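Local structure of PHB depolymerase (2D81) at residues A[22-27]-A[301-306]; A[228-233]-A[282-287]; A[233-238]-A[262-267]. The protein breaks down the biopolyester polyhydroxybutyrate by hydrolysing its ester bonds, as an alpha/beta hydrolase of circularly permuted topology from the fungus Penicillium funiculosum. One frame throughout, in Å; residues are numbered along the deposited sequence.

Contact 1. Residues A[22-27]-A[301-306]; sequences GYMAAQ and VQMAAI
M24 and M303 face each other between two helices whose local axes come no closer than 11.0 Å and run at 72° to one another, so side chains rather than backbones fill the interface. The two methionines reach across to each other. In M24, CG is anti to the backbone N (chi1 180°), which sends the chain out from helix 20-31, and bends at chi2 and chi3 bring the thioether up to M303 CG. There M24 SD sits 3.5 Å from M303 CG, the two side chains passing at a slant. Beyond the sulfur, the M24 CE methyl comes up to Q302 OE1 at 3.6 Å, with the methionine and glutamine chains roughly perpendicular. At the other end, the M24 CG methylene is only loosely met by I306 CD1, 4.4 Å away. M303 answers with its own sulfur. M303 SD rests against the base of Q27, 3.7 Å from Q27 CB and 3.5 Å from the carbonyl carbon Q27 C, so it packs on the helix backbone itself. The polar tips of the two glutamines find partners outside the helix pair: Q302 OE1 accepts from D286 N, Q27 NE2 donates to D286 O, and Q302 NE2 gives a bond to N200 O. L227 and V225 of strand 221-227 line the floor under M24 and I306. The helix pair is thus held together by sulfur and methyl packing, while one amide atom from each glutamine grips the backbone of D286. An apolar seam and a polar grip on the neighbouring loop lie side by side.

Contact 2. Residues A[228-233]-A[282-287]; sequences HGCLQS and NGCWDW. With RB3 ((1R)-3-{[(1R)-3-methoxy-1-methyl-3-oxopropyl]oxy}-1-methyl-3-oxopropyl (3R)-3-hydroxybutanoate), chain C.
The C230–C284 disulfide ties two loops into one wall of the pocket that holds the hydroxybutyrate trimer. Its sulfurs, C230 SG and C284 SG, are 2.0 Å apart with a chi3 of 108°, and the ester carbonyl oxygen O1B of the trimer comes within 3.2 Å of C230 SG. The same oxygen takes a hydrogen bond from W287 NE1 at 2.9 Å, offered at the edge of the indole with an N-H...O angle of 157°. Behind the disulfide, L231 N donates to N282 O over 2.7 Å. That carbonyl also accepts from a water that in turn accepts a hydrogen bond from S233 N, so the type II turn from G229 to Q232 is stitched to N282. L231 lays its CD2 methyl against the N282 amide, 3.6 Å from ND2. With CG between its backbone N and carbonyl carbon, H228 holds its ring between S233 CA over one face and W285 NE1 over the other, the latter 3.6 Å above its centre; the ring planes make 42°. W285 NE1 also makes a weak, bent bond to H228 O (2.9 Å). H228 ND1 donates in its own plane to G229 O, 2.7 Å away, and NE2 accepts from A263 N. An alanine in place of H228 would probably leave A263 N without its acceptor, strip G229 O of one of its two donors and open a gap beside the W285 indole. The first loop links strand 221-227 to helix 234-237; the second leaves strand 277-280, its W285 packed against helices 20-31 and 301-314.

Contact 3. Residues A[233-238]-A[262-267]; sequences SYSSIG and QAIPDY
S233, just ahead of the short helix 234-237, presses its CB to within 3.2 Å of A263 O, and this end of the contact is the snug, buried one. Right beside it, Q262 reaches up to the first turn of the helix. A bend at its chi2 (-61°) brings the CD of the amide back toward Y234, where OE1 accepts from Y234 N over 3.0 Å. The bond is somewhat bent, with an N-H...O angle of 140° and the donor tilted 27° from the carbonyl plane. The same oxygen also touches Y234 CB, and Q262 NE2 is held in turn by Y260 O. The next amide of the helix is met through a water: S235 N donates to it at 2.9 Å, and the water donates a hydrogen bond to A263 O, 2.7 Å away. Farther out, the contact becomes an edge turned to solvent. S235, an exposed residue, is squeezed at one point, where its CB meets I264 CD1 at 3.4 Å, closer than carbons usually come. Its OG, carried to the proline by lying anti to the backbone N, touches P265 CD at 3.6 Å. S236 barely takes part, its OG 4.4 Å from P265 CG. Y234 sends its ring away from this seam to stack with Y207. The arrangement is that of a helix N-terminus, with S233 as N-cap residue of helix 234-237 and the first amides satisfied by a neighbouring loop and a water. It joins the helix in the connection between strands 221-227 and 256-260 of the alpha/beta hydrolase sheet to the loop that follows 256-260.

In the fold
Starting from the N terminus, the chain enters helix 20-31 straight after strand 13-18, and contact 1 brings that helix against helix 301-314 near the other end, closing a loop over most of the molecule. Contacts 2 and 3 both fall within this span. Residues 228-233, past strand 221-227, wait for 282-287 to close the second loop; inside it, 233-238 meets 262-267, following strand 256-260. The three therefore nest without crossing. S233 belongs to both inner contacts, and H228 is hydrogen-bonded to A263. Through the backbone of D286, contact 2 is joined to the helix pair, so the loops by the ligand pocket are bound to the helices packed on the central sheet.

Contact 1. Residues A[22-27]-A[301-306]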
ATOM      1  N   GLY A  22      -2.434  -3.862   0.585  1.00  5.80           N
ATOM      2  CA  GLY A  22      -1.157  -4.544   0.481  1.00  5.73           C
ATOM      3  C   GLY A  22      -0.993  -5.193  -0.880  1.00  6.01           C
ATOM      4  O   GLY A  22       0.073  -5.118  -1.491  1.00  5.80           O
ATOM      5  N   TYR A  23      -2.051  -5.841  -1.357  1.00  5.96           N
ATOM      6  CA  TYR A  23      -2.064  -6.356  -2.720  1.00  4.95           C
ATOM      7  C   TYR A  23      -1.744  -5.226  -3.695  1.00  4.36           C
ATOM      8  O   TYR A  23      -0.878  -5.371  -4.552  1.00  4.34           O
ATOM      9  CB  TYR A  23      -3.434  -6.967  -3.047  1.00  5.53           C
ATOM     10  CG  TYR A  23      -3.541  -8.450  -2.744  1.00  6.20           C
ATOM     11  CD1 TYR A  23      -2.917  -9.391  -3.561  1.00  6.77           C
ATOM     12  CD2 TYR A  23      -4.268  -8.913  -1.648  1.00  6.41           C
ATOM     13  CE1 TYR A  23      -3.016 -10.759  -3.301  1.00  6.95           C
ATOM     14  CE2 TYR A  23      -4.372 -10.286  -1.373  1.00  5.52           C
ATOM     15  CZ  TYR A  23      -3.743 -11.198  -2.208  1.00  6.65           C
ATOM     16  OH  TYR A  23      -3.840 -12.552  -1.956  1.00  8.17           O
ATOM     17  N   MET A  24      -2.439  -4.098  -3.558  1.00  4.42           N
ATOM     18  CA  MET A  24      -2.220  -2.948  -4.435  1.00  5.00           C
ATOM     19  C   MET A  24      -0.800  -2.391  -4.314  1.00  5.22           C
ATOM     20  O   MET A  24      -0.192  -2.018  -5.313  1.00  6.14           O
ATOM     21  CB  MET A  24      -3.250  -1.847  -4.129  1.00  4.72           C
ATOM     22  CG  MET A  24      -3.129  -0.579  -4.982  1.00  4.75           C
ATOM     23  SD  MET A  24      -3.185  -0.857  -6.773  1.00  8.33           S
ATOM     24  CE  MET A  24      -4.949  -1.085  -7.042  1.00  7.62           C
ATOM     25  N   ALA A  25      -0.265  -2.339  -3.096  1.00  5.50           N
ATOM     26  CA  ALA A  25       1.101  -1.858  -2.908  1.00  4.31           C
ATOM     27  C   ALA A  25       2.077  -2.702  -3.723  1.00  5.18           C
ATOM     28  O   ALA A  25       2.966  -2.171  -4.387  1.00  5.35           O
ATOM     29  CB  ALA A  25       1.480  -1.894  -1.429  1.00  4.77           C
ATOM     30  N   ALA A  26       1.908  -4.019  -3.673  1.00  6.31           N
ATOM     31  CA  ALA A  26       2.751  -4.912  -4.463  1.00  6.58           C
ATOM     32  C   ALA A  26       2.503  -4.727  -5.958  1.00  6.27           C
ATOM     33  O   ALA A  26       3.434  -4.801  -6.758  1.00  6.70           O
ATOM     34  CB  ALA A  26       2.502  -6.365  -4.065  1.00  6.03           C
ATOM     35  N   GLN A  27       1.253  -4.481  -6.339  1.00  7.11           N
ATOM     36  CA  GLN A  27       0.956  -4.223  -7.745  1.00  5.87           C
ATOM     37  C   GLN A  27       1.687  -2.978  -8.233  1.00  5.70           C
ATOM     38  O   GLN A  27       2.272  -2.986  -9.315  1.00  6.05           O
ATOM     39  CB  GLN A  27      -0.556  -4.087  -7.964  1.00  7.29           C
ATOM     40  CG  GLN A  27      -1.278  -5.424  -7.843  1.00  6.94           C
ATOM     41  CD  GLN A  27      -2.782  -5.339  -8.034  1.00  5.76           C
ATOM     42  OE1 GLN A  27      -3.464  -6.365  -8.064  1.00  6.43           O
ATOM     43  NE2 GLN A  27      -3.310  -4.126  -8.150  1.00  6.70           N
ATOM     44  N   VAL A 301      -6.434   1.556 -14.013  1.00  7.35           N
ATOM     45  CA  VAL A 301      -6.988   2.881 -13.774  1.00  7.60           C
ATOM     46  C   VAL A 301      -6.658   3.410 -12.383  1.00  7.27           C
ATOM     47  O   VAL A 301      -6.328   4.585 -12.229  1.00  7.63           O
ATOM     48  CB  VAL A 301      -8.526   2.921 -13.995  1.00  8.10           C
ATOM     49  CG1 VAL A 301      -8.842   2.676 -15.468  1.00  9.56           C
ATOM     50  CG2 VAL A 301      -9.220   1.887 -13.125  1.00  8.04           C
ATOM     51  N   GLN A 302      -6.730   2.558 -11.367  1.00  6.87           N
ATOM     52  CA  GLN A 302      -6.410   3.020 -10.018  1.00  7.45           C
ATOM     53  C   GLN A 302      -4.911   3.239  -9.827  1.00  6.28           C
ATOM     54  O   GLN A 302      -4.500   4.241  -9.243  1.00  6.49           O
ATOM     55  CB  GLN A 302      -6.931   2.037  -8.963  1.00  9.45           C
ATOM     56  CG  GLN A 302      -8.433   1.784  -9.044  1.00  6.48           C
ATOM     57  CD  GLN A 302      -8.981   1.119  -7.802  1.00  8.44           C
ATOM     58  OE1 GLN A 302      -8.298   0.323  -7.155  1.00  6.46           O
ATOM     59  NE2 GLN A 302     -10.231   1.428  -7.468  1.00  7.60           N
ATOM     60  N   MET A 303      -4.085   2.320 -10.316  1.00  6.77           N
ATOM     61  CA  MET A 303      -2.641   2.516 -10.216  1.00  5.80           C
ATOM     62  C   MET A 303      -2.204   3.774 -10.961  1.00  6.52           C
ATOM     63  O   MET A 303      -1.346   4.515 -10.486  1.00  6.43           O
ATOM     64  CB  MET A 303      -1.872   1.306 -10.758  1.00  6.42           C
ATOM     65  CG  MET A 303      -1.968   0.063  -9.884  1.00  7.88           C
ATOM     66  SD  MET A 303      -0.544  -1.033 -10.075  1.00  7.72           S
ATOM     67  CE  MET A 303      -0.710  -1.518 -11.788  1.00  7.64           C
ATOM     68  N   ALA A 304      -2.797   4.015 -12.124  1.00  6.22           N
ATOM     69  CA  ALA A 304      -2.455   5.194 -12.914  1.00  8.12           C
ATOM     70  C   ALA A 304      -2.800   6.483 -12.163  1.00  7.62           C
ATOM     71  O   ALA A 304      -2.073   7.478 -12.248  1.00  8.00           O
ATOM     72  CB  ALA A 304      -3.187   5.154 -14.254  1.00  9.20           C
ATOM     73  N   ALA A 305      -3.908   6.458 -11.430  1.00  7.81           N
ATOM     74  CA  ALA A 305      -4.331   7.611 -10.641  1.00  8.14           C
ATOM     75  C   ALA A 305      -3.343   7.877  -9.510  1.00  6.99           C
ATOM     76  O   ALA A 305      -2.920   9.012  -9.294  1.00  6.56           O
ATOM     77  CB  ALA A 305      -5.723   7.372 -10.070  1.00  8.56           C
ATOM     78  N   ILE A 306      -2.979   6.820  -8.789  1.00  6.80           N
ATOM     79  CA  ILE A 306      -2.010   6.934  -7.709  1.00  7.03           C
ATOM     80  C   ILE A 306      -0.655   7.407  -8.228  1.00  6.78           C
ATOM     81  O   ILE A 306      -0.031   8.288  -7.639  1.00  7.10           O
ATOM     82  CB  ILE A 306      -1.852   5.585  -6.973  1.00  5.58           C
ATOM     83  CG1 ILE A 306      -3.191   5.199  -6.328  1.00  8.67           C
ATOM     84  CG2 ILE A 306      -0.764   5.690  -5.900  1.00  6.43           C
ATOM     85  CD1 ILE A 306      -3.216   3.796  -5.734  1.00  7.41           C
TER

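Contact 2. Residues A[228-233]-A[282-287]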
ATOM      1  N   HIS A 228      -4.861   2.201   2.558  1.00  5.65           N
ATOM      2  CA  HIS A 228      -5.816   1.547   3.450  1.00  5.84           C
ATOM      3  C   HIS A 228      -6.356   0.259   2.823  1.00  6.49           C
ATOM      4  O   HIS A 228      -6.229   0.042   1.613  1.00  4.88           O
ATOM      5  CB  HIS A 228      -6.974   2.509   3.760  1.00  5.54           C
ATOM      6  CG  HIS A 228      -7.858   2.798   2.584  1.00  4.44           C
ATOM      7  ND1 HIS A 228      -8.795   1.900   2.120  1.00  6.03           N
ATOM      8  CD2 HIS A 228      -7.940   3.879   1.773  1.00  5.51           C
ATOM      9  CE1 HIS A 228      -9.418   2.415   1.075  1.00  5.71           C
ATOM     10  NE2 HIS A 228      -8.918   3.616   0.843  1.00  5.94           N
ATOM     11  N   GLY A 229      -6.951  -0.597   3.650  1.00  6.17           N
ATOM     12  CA  GLY A 229      -7.541  -1.828   3.150  1.00  7.74           C
ATOM     13  C   GLY A 229      -9.038  -1.687   2.947  1.00  7.80           C
ATOM     14  O   GLY A 229      -9.568  -0.579   3.005  1.00  8.11           O
ATOM     15  N   CYS A 230      -9.730  -2.795   2.703  1.00  8.31           N
ATOM     16  CA  CYS A 230     -11.183  -2.736   2.571  1.00  8.01           C
ATOM     17  C   CYS A 230     -11.773  -2.246   3.895  1.00  7.72           C
ATOM     18  O   CYS A 230     -11.223  -2.520   4.964  1.00  7.47           O
ATOM     19  CB  CYS A 230     -11.773  -4.107   2.271  1.00  9.29           C
ATOM     20  SG  CYS A 230     -11.119  -5.111   0.894  1.00 10.62           S
ATOM     21  N   LEU A 231     -12.892  -1.531   3.814  1.00  7.43           N
ATOM     22  CA  LEU A 231     -13.584  -1.011   4.989  1.00  8.21           C
ATOM     23  C   LEU A 231     -12.739  -0.022   5.787  1.00  7.86           C
ATOM     24  O   LEU A 231     -13.043   0.271   6.948  1.00  7.06           O
ATOM     25  CB  LEU A 231     -14.034  -2.163   5.897  1.00  9.43           C
ATOM     26  CG  LEU A 231     -15.092  -3.106   5.307  1.00 11.94           C
ATOM     27  CD1 LEU A 231     -15.380  -4.239   6.277  1.00 14.06           C
ATOM     28  CD2 LEU A 231     -16.361  -2.324   5.006  1.00 13.49           C
ATOM     29  N   GLN A 232     -11.689   0.501   5.160  1.00  6.55           N
ATOM     30  CA  GLN A 232     -10.839   1.493   5.810  1.00  6.38           C
ATOM     31  C   GLN A 232     -10.724   2.811   5.045  1.00  5.82           C
ATOM     32  O   GLN A 232      -9.906   3.657   5.393  1.00  6.10           O
ATOM     33  CB  GLN A 232      -9.434   0.924   6.043  1.00  7.04           C
ATOM     34  CG  GLN A 232      -9.373  -0.176   7.098  1.00  6.60           C
ATOM     35  CD  GLN A 232      -7.948  -0.588   7.425  1.00  7.96           C
ATOM     36  OE1 GLN A 232      -7.600  -0.793   8.590  1.00  9.44           O
ATOM     37  NE2 GLN A 232      -7.120  -0.717   6.398  1.00  2.71           N
ATOM     38  N   SER A 233     -11.536   2.995   4.008  1.00  7.47           N
ATOM     39  CA  SER A 233     -11.532   4.269   3.300  1.00  6.66           C
ATOM     40  C   SER A 233     -12.100   5.346   4.216  1.00  8.31           C
ATOM     41  O   SER A 233     -12.753   5.039   5.213  1.00  7.35           O
ATOM     42  CB  SER A 233     -12.372   4.192   2.023  1.00  7.91           C
ATOM     43  OG  SER A 233     -13.751   4.081   2.320  1.00  8.88           O
ATOM     44  N   ASN A 282     -17.156  -2.901  -0.060  1.00 10.05           N
ATOM     45  CA  ASN A 282     -16.249  -2.623   1.052  1.00  9.43           C
ATOM     46  C   ASN A 282     -15.210  -1.546   0.730  1.00 10.15           C
ATOM     47  O   ASN A 282     -14.439  -1.141   1.601  1.00 10.30           O
ATOM     48  CB  ASN A 282     -15.543  -3.912   1.480  1.00 12.23           C
ATOM     49  CG  ASN A 282     -16.500  -4.931   2.085  1.00 15.35           C
ATOM     50  OD1 ASN A 282     -16.171  -6.110   2.212  1.00 19.63           O
ATOM     51  ND2 ASN A 282     -17.685  -4.475   2.468  1.00 14.99           N
ATOM     52  N   GLY A 283     -15.187  -1.081  -0.514  1.00  8.29           N
ATOM     53  CA  GLY A 283     -14.263  -0.020  -0.873  1.00  8.25           C
ATOM     54  C   GLY A 283     -12.825  -0.491  -0.810  1.00  7.74           C
ATOM     55  O   GLY A 283     -11.967   0.146  -0.180  1.00  6.57           O
ATOM     56  N   CYS A 284     -12.569  -1.618  -1.466  1.00  7.05           N
ATOM     57  CA  CYS A 284     -11.235  -2.199  -1.546  1.00  8.71           C
ATOM     58  C   CYS A 284     -10.478  -1.626  -2.739  1.00  8.63           C
ATOM     59  O   CYS A 284     -11.090  -1.162  -3.697  1.00 10.77           O
ATOM     60  CB  CYS A 284     -11.319  -3.698  -1.771  1.00  8.47           C
ATOM     61  SG  CYS A 284     -12.347  -4.717  -0.675  1.00 10.78           S
ATOM     62  N   TRP A 285      -9.149  -1.706  -2.698  1.00  8.57           N
ATOM     63  CA  TRP A 285      -8.344  -1.436  -3.885  1.00  7.47           C
ATOM     64  C   TRP A 285      -8.431  -2.617  -4.837  1.00  7.83           C
ATOM     65  O   TRP A 285      -8.628  -3.756  -4.412  1.00  7.17           O
ATOM     66  CB  TRP A 285      -6.884  -1.177  -3.503  1.00  7.50           C
ATOM     67  CG  TRP A 285      -6.732   0.043  -2.667  1.00  6.85           C
ATOM     68  CD1 TRP A 285      -6.566   0.100  -1.313  1.00  8.74           C
ATOM     69  CD2 TRP A 285      -6.811   1.396  -3.121  1.00  6.59           C
ATOM     70  NE1 TRP A 285      -6.542   1.411  -0.894  1.00  8.47           N
ATOM     71  CE2 TRP A 285      -6.691   2.226  -1.985  1.00  7.88           C
ATOM     72  CE3 TRP A 285      -6.976   1.988  -4.380  1.00  6.16           C
ATOM     73  CZ2 TRP A 285      -6.732   3.620  -2.070  1.00  6.69           C
ATOM     74  CZ3 TRP A 285      -7.016   3.377  -4.465  1.00  6.35           C
ATOM     75  CH2 TRP A 285      -6.895   4.176  -3.317  1.00  8.55           C
ATOM     76  N   ASP A 286      -8.289  -2.341  -6.129  1.00  7.05           N
ATOM     77  CA  ASP A 286      -8.579  -3.340  -7.153  1.00  7.19           C
ATOM     78  C   ASP A 286      -7.425  -4.314  -7.388  1.00  7.41           C
ATOM     79  O   ASP A 286      -6.461  -3.994  -8.087  1.00  7.11           O
ATOM     80  CB  ASP A 286      -8.946  -2.641  -8.462  1.00  7.14           C
ATOM     81  CG  ASP A 286      -9.464  -3.602  -9.510  1.00  8.57           C
ATOM     82  OD1 ASP A 286      -9.639  -4.798  -9.192  1.00  7.27           O
ATOM     83  OD2 ASP A 286      -9.700  -3.156 -10.651  1.00  7.60           O
ATOM     84  N   TRP A 287      -7.530  -5.503  -6.801  1.00  8.01           N
ATOM     85  CA  TRP A 287      -6.586  -6.584  -7.076  1.00  6.20           C
ATOM     86  C   TRP A 287      -7.276  -7.797  -7.709  1.00  6.62           C
ATOM     87  O   TRP A 287      -6.710  -8.895  -7.754  1.00  7.25           O
ATOM     88  CB  TRP A 287      -5.870  -7.012  -5.786  1.00  7.84           C
ATOM     89  CG  TRP A 287      -6.777  -7.559  -4.715  1.00  6.61           C
ATOM     90  CD1 TRP A 287      -7.624  -6.849  -3.910  1.00  6.39           C
ATOM     91  CD2 TRP A 287      -6.929  -8.936  -4.344  1.00  6.17           C
ATOM     92  NE1 TRP A 287      -8.293  -7.700  -3.059  1.00  8.73           N
ATOM     93  CE2 TRP A 287      -7.887  -8.986  -3.306  1.00  6.80           C
ATOM     94  CE3 TRP A 287      -6.349 -10.132  -4.788  1.00  6.05           C
ATOM     95  CZ2 TRP A 287      -8.279 -10.186  -2.705  1.00  8.48           C
ATOM     96  CZ3 TRP A 287      -6.741 -11.328  -4.191  1.00  7.21           C
ATOM     97  CH2 TRP A 287      -7.697 -11.343  -3.159  1.00  6.71           C
TER
HETATM   98  O1M RB3 C 451     -11.151  -9.289   4.102  1.00 30.39           O
HETATM   99  C1A RB3 C 451     -10.572  -8.365   3.489  1.00 27.41           C
HETATM  100  O1A RB3 C 451     -11.010  -7.205   3.328  1.00 30.84           O
HETATM  101  C2A RB3 C 451      -9.204  -8.686   2.883  1.00 24.10           C
HETATM  102  C3A RB3 C 451      -9.185  -8.416   1.377  1.00 19.82           C
HETATM  103  C4A RB3 C 451      -7.801  -8.779   0.834  1.00 18.87           C
HETATM  104  O3A RB3 C 451     -10.180  -9.233   0.738  1.00 18.25           O
HETATM  105  C1B RB3 C 451     -10.802  -8.590  -0.288  1.00 16.84           C
HETATM  106  O1B RB3 C 451     -10.256  -7.650  -0.865  1.00 11.77           O
HETATM  107  C2B RB3 C 451     -12.197  -9.065  -0.702  1.00 17.31           C
HETATM  108  C3B RB3 C 451     -12.633  -8.544  -2.075  1.00 17.59           C
HETATM  109  C4B RB3 C 451     -11.727  -9.075  -3.188  1.00 17.31           C
HETATM  110  O3B RB3 C 451     -13.975  -8.985  -2.335  1.00 22.14           O
HETATM  111  C1C RB3 C 451     -14.909  -8.151  -1.802  1.00 23.34           C
HETATM  112  O1C RB3 C 451     -14.695  -7.579  -0.734  1.00 24.73           O
HETATM  113  C2C RB3 C 451     -16.233  -7.947  -2.542  1.00 24.97           C
HETATM  114  C3C RB3 C 451     -17.418  -8.384  -1.679  1.00 26.39           C
HETATM  115  C4C RB3 C 451     -18.733  -8.204  -2.441  1.00 26.08           C
HETATM  116  O3C RB3 C 451     -17.250  -9.750  -1.291  1.00 29.55           O
HETATM  117  O   HOH W   1     -13.673   1.349   2.654  1.00 14.71           O

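Contact 3. Residues A[233-238]-A[262-267]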
ATOM      1  N   SER A 233     -11.536   2.995   4.008  1.00  7.47           N
ATOM      2  CA  SER A 233     -11.532   4.269   3.300  1.00  6.66           C
ATOM      3  C   SER A 233     -12.100   5.346   4.216  1.00  8.31           C
ATOM      4  O   SER A 233     -12.753   5.039   5.213  1.00  7.35           O
ATOM      5  CB  SER A 233     -12.372   4.192   2.023  1.00  7.91           C
ATOM      6  OG  SER A 233     -13.751   4.081   2.320  1.00  8.88           O
ATOM      7  N   TYR A 234     -11.844   6.605   3.878  1.00  6.72           N
ATOM      8  CA  TYR A 234     -12.348   7.724   4.665  1.00  9.17           C
ATOM      9  C   TYR A 234     -13.866   7.633   4.783  1.00  8.42           C
ATOM     10  O   TYR A 234     -14.445   7.987   5.814  1.00  8.46           O
ATOM     11  CB  TYR A 234     -11.972   9.045   3.999  1.00 10.53           C
ATOM     12  CG  TYR A 234     -12.224  10.249   4.872  1.00 13.14           C
ATOM     13  CD1 TYR A 234     -11.275  10.669   5.801  1.00 16.39           C
ATOM     14  CD2 TYR A 234     -13.420  10.957   4.785  1.00 17.06           C
ATOM     15  CE1 TYR A 234     -11.508  11.767   6.623  1.00 17.84           C
ATOM     16  CE2 TYR A 234     -13.666  12.056   5.604  1.00 18.25           C
ATOM     17  CZ  TYR A 234     -12.706  12.454   6.520  1.00 19.27           C
ATOM     18  OH  TYR A 234     -12.945  13.540   7.329  1.00 22.96           O
ATOM     19  N   SER A 235     -14.504   7.162   3.717  1.00  9.49           N
ATOM     20  CA  SER A 235     -15.949   6.960   3.700  1.00 11.14           C
ATOM     21  C   SER A 235     -16.397   6.040   4.836  1.00 12.02           C
ATOM     22  O   SER A 235     -17.490   6.202   5.389  1.00 11.04           O
ATOM     23  CB  SER A 235     -16.371   6.357   2.356  1.00 12.74           C
ATOM     24  OG  SER A 235     -17.767   6.116   2.318  1.00 20.84           O
ATOM     25  N   SER A 236     -15.548   5.078   5.184  1.00 10.75           N
ATOM     26  CA  SER A 236     -15.915   4.056   6.162  1.00 10.70           C
ATOM     27  C   SER A 236     -15.543   4.433   7.594  1.00 10.53           C
ATOM     28  O   SER A 236     -16.350   4.275   8.511  1.00 12.34           O
ATOM     29  CB  SER A 236     -15.256   2.721   5.805  1.00 11.68           C
ATOM     30  OG  SER A 236     -15.742   2.217   4.574  1.00 15.90           O
ATOM     31  N   ILE A 237     -14.323   4.923   7.785  1.00  9.88           N
ATOM     32  CA  ILE A 237     -13.806   5.151   9.132  1.00  9.44           C
ATOM     33  C   ILE A 237     -13.226   6.549   9.324  1.00  8.84           C
ATOM     34  O   ILE A 237     -12.465   6.791  10.265  1.00 10.72           O
ATOM     35  CB  ILE A 237     -12.717   4.112   9.493  1.00  7.95           C
ATOM     36  CG1 ILE A 237     -11.578   4.168   8.474  1.00  8.63           C
ATOM     37  CG2 ILE A 237     -13.327   2.718   9.543  1.00 10.61           C
ATOM     38  CD1 ILE A 237     -10.421   3.239   8.786  1.00  8.59           C
ATOM     39  N   GLY A 238     -13.586   7.469   8.437  1.00 10.46           N
ATOM     40  CA  GLY A 238     -13.059   8.818   8.533  1.00  9.60           C
ATOM     41  C   GLY A 238     -11.542   8.835   8.496  1.00  9.89           C
ATOM     42  O   GLY A 238     -10.931   8.134   7.691  1.00  8.68           O
ATOM     43  N   GLN A 262      -7.581   7.526  -1.489  1.00  6.54           N
ATOM     44  CA  GLN A 262      -8.794   6.971  -0.890  1.00  5.35           C
ATOM     45  C   GLN A 262      -9.664   6.229  -1.894  1.00  5.77           C
ATOM     46  O   GLN A 262     -10.010   6.769  -2.942  1.00  7.04           O
ATOM     47  CB  GLN A 262      -9.629   8.081  -0.242  1.00  5.31           C
ATOM     48  CG  GLN A 262      -8.919   8.875   0.856  1.00  4.61           C
ATOM     49  CD  GLN A 262      -8.496   8.014   2.029  1.00  5.03           C
ATOM     50  OE1 GLN A 262      -9.263   7.188   2.519  1.00  6.86           O
ATOM     51  NE2 GLN A 262      -7.271   8.215   2.496  1.00  4.76           N
ATOM     52  N   ALA A 263     -10.021   4.993  -1.565  1.00  4.63           N
ATOM     53  CA  ALA A 263     -11.029   4.273  -2.338  1.00  5.48           C
ATOM     54  C   ALA A 263     -12.411   4.676  -1.826  1.00  6.43           C
ATOM     55  O   ALA A 263     -12.530   5.520  -0.939  1.00  7.62           O
ATOM     56  CB  ALA A 263     -10.827   2.762  -2.197  1.00  5.23           C
ATOM     57  N   ILE A 264     -13.452   4.068  -2.386  1.00  8.65           N
ATOM     58  CA  ILE A 264     -14.824   4.389  -2.006  1.00  9.19           C
ATOM     59  C   ILE A 264     -15.716   3.174  -2.257  1.00  9.95           C
ATOM     60  O   ILE A 264     -15.497   2.419  -3.200  1.00  7.40           O
ATOM     61  CB  ILE A 264     -15.356   5.594  -2.840  1.00  9.79           C
ATOM     62  CG1 ILE A 264     -16.759   5.999  -2.378  1.00 11.13           C
ATOM     63  CG2 ILE A 264     -15.394   5.228  -4.314  1.00 11.52           C
ATOM     64  CD1 ILE A 264     -16.789   6.710  -1.050  1.00 13.63           C
ATOM     65  N   PRO A 265     -16.716   2.945  -1.394  1.00 10.14           N
ATOM     66  CA  PRO A 265     -17.578   1.790  -1.636  1.00 10.49           C
ATOM     67  C   PRO A 265     -18.234   1.906  -3.012  1.00  9.99           C
ATOM     68  O   PRO A 265     -18.614   2.998  -3.440  1.00  8.48           O
ATOM     69  CB  PRO A 265     -18.588   1.877  -0.498  1.00 11.88           C
ATOM     70  CG  PRO A 265     -17.752   2.413   0.623  1.00 12.45           C
ATOM     71  CD  PRO A 265     -16.970   3.518  -0.059  1.00 11.74           C
ATOM     72  N   ASP A 266     -18.342   0.776  -3.703  1.00 10.70           N
ATOM     73  CA  ASP A 266     -18.961   0.711  -5.023  1.00 11.25           C
ATOM     74  C   ASP A 266     -19.861  -0.520  -5.070  1.00 11.95           C
ATOM     75  O   ASP A 266     -19.379  -1.652  -5.137  1.00  9.01           O
ATOM     76  CB  ASP A 266     -17.872   0.631  -6.106  1.00 12.09           C
ATOM     77  CG  ASP A 266     -18.426   0.299  -7.485  1.00 13.79           C
ATOM     78  OD1 ASP A 266     -19.644   0.466  -7.713  1.00 13.76           O
ATOM     79  OD2 ASP A 266     -17.631  -0.124  -8.353  1.00 12.99           O
ATOM     80  N   TYR A 267     -21.169  -0.296  -5.024  1.00 11.99           N
ATOM     81  CA  TYR A 267     -22.113  -1.397  -4.860  1.00 13.72           C
ATOM     82  C   TYR A 267     -22.484  -2.054  -6.184  1.00 13.53           C
ATOM     83  O   TYR A 267     -23.195  -3.064  -6.206  1.00 13.89           O
ATOM     84  CB  TYR A 267     -23.379  -0.900  -4.157  1.00 15.34           C
ATOM     85  CG  TYR A 267     -23.096  -0.198  -2.850  1.00 17.37           C
ATOM     86  CD1 TYR A 267     -23.299   1.176  -2.715  1.00 18.02           C
ATOM     87  CD2 TYR A 267     -22.591  -0.900  -1.758  1.00 16.70           C
ATOM     88  CE1 TYR A 267     -23.001   1.834  -1.523  1.00 18.87           C
ATOM     89  CE2 TYR A 267     -22.288  -0.256  -0.565  1.00 18.50           C
ATOM     90  CZ  TYR A 267     -22.494   1.111  -0.454  1.00 19.14           C
ATOM     91  OH  TYR A 267     -22.190   1.751   0.725  1.00 19.41           O
TER
HETATM   92  O   HOH W   2     -13.441   7.215   1.021  1.00  8.98           O